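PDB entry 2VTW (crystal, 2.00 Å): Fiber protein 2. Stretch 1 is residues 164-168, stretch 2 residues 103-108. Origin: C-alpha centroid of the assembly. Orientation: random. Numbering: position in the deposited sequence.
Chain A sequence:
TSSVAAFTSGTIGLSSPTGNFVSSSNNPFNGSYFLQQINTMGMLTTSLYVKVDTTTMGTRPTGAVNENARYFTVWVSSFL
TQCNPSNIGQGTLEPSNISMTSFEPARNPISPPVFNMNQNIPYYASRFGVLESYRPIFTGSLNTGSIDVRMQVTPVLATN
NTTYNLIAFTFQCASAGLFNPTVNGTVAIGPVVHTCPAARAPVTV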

# COMPACT_ATOMS: atom_id res chain seq x y z
N TYR A 164 -3.53 -25.72 0.16
CA TYR A 164 -3.22 -24.77 -0.91
C TYR A 164 -3.17 -23.33 -0.34
O TYR A 164 -3.98 -22.94 0.52
CB TYR A 164 -4.32 -24.79 -1.99
CG TYR A 164 -4.55 -26.12 -2.66
CD1 TYR A 164 -4.16 -26.34 -3.97
CD2 TYR A 164 -5.22 -27.14 -1.99
CE1 TYR A 164 -4.39 -27.57 -4.61
CE2 TYR A 164 -5.46 -28.39 -2.61
CZ TYR A 164 -5.04 -28.60 -3.91
OH TYR A 164 -5.27 -29.82 -4.54
N ASN A 165 -2.23 -22.53 -0.84
CA ASN A 165 -2.07 -21.14 -0.38
C ASN A 165 -2.90 -20.17 -1.22
O ASN A 165 -2.69 -20.02 -2.42
CB ASN A 165 -0.60 -20.75 -0.38
CG ASN A 165 0.24 -21.59 0.58
OD1 ASN A 165 -0.16 -21.92 1.71
ND2 ASN A 165 1.41 -21.95 0.13
N LEU A 166 -3.87 -19.54 -0.56
CA LEU A 166 -4.76 -18.54 -1.12
C LEU A 166 -4.66 -17.23 -0.32
O LEU A 166 -4.10 -17.24 0.78
CB LEU A 166 -6.21 -19.03 -1.07
CG LEU A 166 -6.70 -20.02 -2.17
CD1 LEU A 166 -5.95 -21.36 -2.10
CD2 LEU A 166 -8.21 -20.20 -2.05
N ILE A 167 -5.23 -16.14 -0.85
CA ILE A 167 -5.35 -14.87 -0.13
C ILE A 167 -6.78 -14.66 0.42
O ILE A 167 -7.71 -14.57 -0.34
CB ILE A 167 -4.97 -13.63 -1.03
CG1 ILE A 167 -3.72 -13.91 -1.87
CG2 ILE A 167 -4.80 -12.35 -0.12
CD1 ILE A 167 -3.49 -12.98 -3.04
N ALA A 168 -6.91 -14.56 1.74
CA ALA A 168 -8.17 -14.20 2.38
C ALA A 168 -8.24 -12.67 2.56
O ALA A 168 -7.29 -12.06 3.08
CB ALA A 168 -8.32 -14.89 3.73
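Stretch 2 103-108: FEPARN

Residues 103-108 cross the strand 164-168 rather than pairing with it. The touching parts run 107° apart, and no direct hydrogen bond joins the two segments. From Glu104 to Asn108 the crossing segment is nevertheless extended, with phi between -54° and -87° and psi between 107° and 154°, an open loop conformation that lays successive residues past the same point of the strand. That point is Asn165, whose CA lies 6.2 Å from the CA of Arg107.

Asn165 carries most of the strand's share of the contact. Its CA-to-CB bond points toward the loop, and chi1 is m (-63°), with chi2 at -40°. In this conformation Asn165 ND2 comes within 3.4 Å of Arg107 CA and 3.8 Å of Arg107 CB, a packing contact without a hydrogen bond. The polar ends of the amide turn instead to water. Asn165 ND2 donates to water 2 at 2.7 Å, and this water in turn donates to Pro105 O at 2.7 Å and to Glu104 OE2 at 2.5 Å. Asn165 OD1 accepts from water 3 at 2.7 Å, and that water accepts from Asn108 N at 2.9 Å. Asparagine suits this place because one short side chain offers both a donor and an acceptor, and so meets the loop through two separate waters.

Pro105 supplies the apolar side-chain contact, with Ile167. Its CB points toward the strand, and the ring, puckered C-gamma endo, places Pro105 CG 3.4 Å from Asn165 O. The proline ring offers a compact apolar surface to the strand; lacking an N-H, Pro105 cannot donate from its backbone nitrogen. Ile167 leaves the strand sideways, but its end comes nearer the loop: chi1 m (-42°) places Ile167 CG1 4.2 Å from Pro105 CG, giving the proline an aliphatic partner, and chi2 is t (163°). Leu166, between Asn165 and Ile167, points away, as alternation along a strand leads one to expect.

Glu104 also starts sideways. Its chi1 and chi2 are both t (-174° and -171°), so the extended chain brings OE2 nearer the strand. Glu104 OE2 remains 4.4 Å from Asn165 ND2, too far for a direct bond, but it accepts from waters 1 and 2, each at 2.5 Å; water 1 accepts from Asn165 N at 3.0 Å. One carboxylate oxygen can accept a hydrogen bond from each of two waters, linking the loop to backbone and side chain of the same asparagine.

The CA-to-CB bond of Arg107 points away overall, though CB touches the strand. Its chi1 and chi2 are t, so that the backbone and the base of the side chain make the contact, and the guanidinium takes no part.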

# COMPACT_ATOMS: atom_id res chain seq x y z
N PHE A 103 0.22 -16.99 -10.36
CA PHE A 103 -0.53 -16.14 -9.44
C PHE A 103 -0.76 -16.74 -8.07
O PHE A 103 -1.49 -16.19 -7.24
CB PHE A 103 -1.82 -15.67 -10.13
CG PHE A 103 -1.53 -15.05 -11.42
CD1 PHE A 103 -1.08 -13.73 -11.50
CD2 PHE A 103 -1.56 -15.82 -12.59
CE1 PHE A 103 -0.74 -13.19 -12.71
CE2 PHE A 103 -1.20 -15.26 -13.80
CZ PHE A 103 -0.78 -13.94 -13.87
N GLU A 104 -0.09 -17.87 -7.81
CA GLU A 104 -0.09 -18.48 -6.52
C GLU A 104 0.80 -17.65 -5.60
O GLU A 104 1.95 -17.40 -5.92
CB GLU A 104 0.47 -19.89 -6.58
CG GLU A 104 0.37 -20.67 -5.28
CD GLU A 104 1.15 -22.00 -5.31
OE1 GLU A 104 1.55 -22.45 -6.42
OE2 GLU A 104 1.30 -22.59 -4.21
N PRO A 105 0.26 -17.26 -4.44
CA PRO A 105 1.09 -16.56 -3.46
C PRO A 105 2.05 -17.52 -2.76
O PRO A 105 1.72 -18.70 -2.56
CB PRO A 105 0.07 -16.01 -2.49
CG PRO A 105 -1.06 -17.04 -2.55
CD PRO A 105 -1.13 -17.42 -3.97
N ALA A 106 3.23 -17.02 -2.38
CA ALA A 106 4.18 -17.83 -1.62
C ALA A 106 3.59 -18.26 -0.30
O ALA A 106 2.69 -17.63 0.25
CB ALA A 106 5.53 -17.06 -1.42
N ARG A 107 4.09 -19.37 0.23
CA ARG A 107 3.73 -19.84 1.55
C ARG A 107 3.99 -18.67 2.49
O ARG A 107 5.01 -18.02 2.36
CB ARG A 107 4.64 -21.02 1.95
CG ARG A 107 4.25 -21.82 3.22
CD ARG A 107 5.48 -22.65 3.80
NE ARG A 107 5.99 -22.06 5.07
CZ ARG A 107 7.26 -21.76 5.36
NH1 ARG A 107 8.25 -21.99 4.51
NH2 ARG A 107 7.55 -21.23 6.53
N ASN A 108 3.07 -18.46 3.41
CA ASN A 108 3.18 -17.41 4.42
C ASN A 108 3.96 -17.91 5.65
O ASN A 108 3.45 -18.70 6.45
CB ASN A 108 1.77 -16.95 4.80
CG ASN A 108 1.77 -15.74 5.70
OD1 ASN A 108 2.84 -15.24 6.08
ND2 ASN A 108 0.59 -15.24 6.04
O HOH W 1 -0.15 -23.84 -2.55
O HOH W 2 2.33 -21.33 -2.28
O HOH W 3 0.62 -20.03 3.50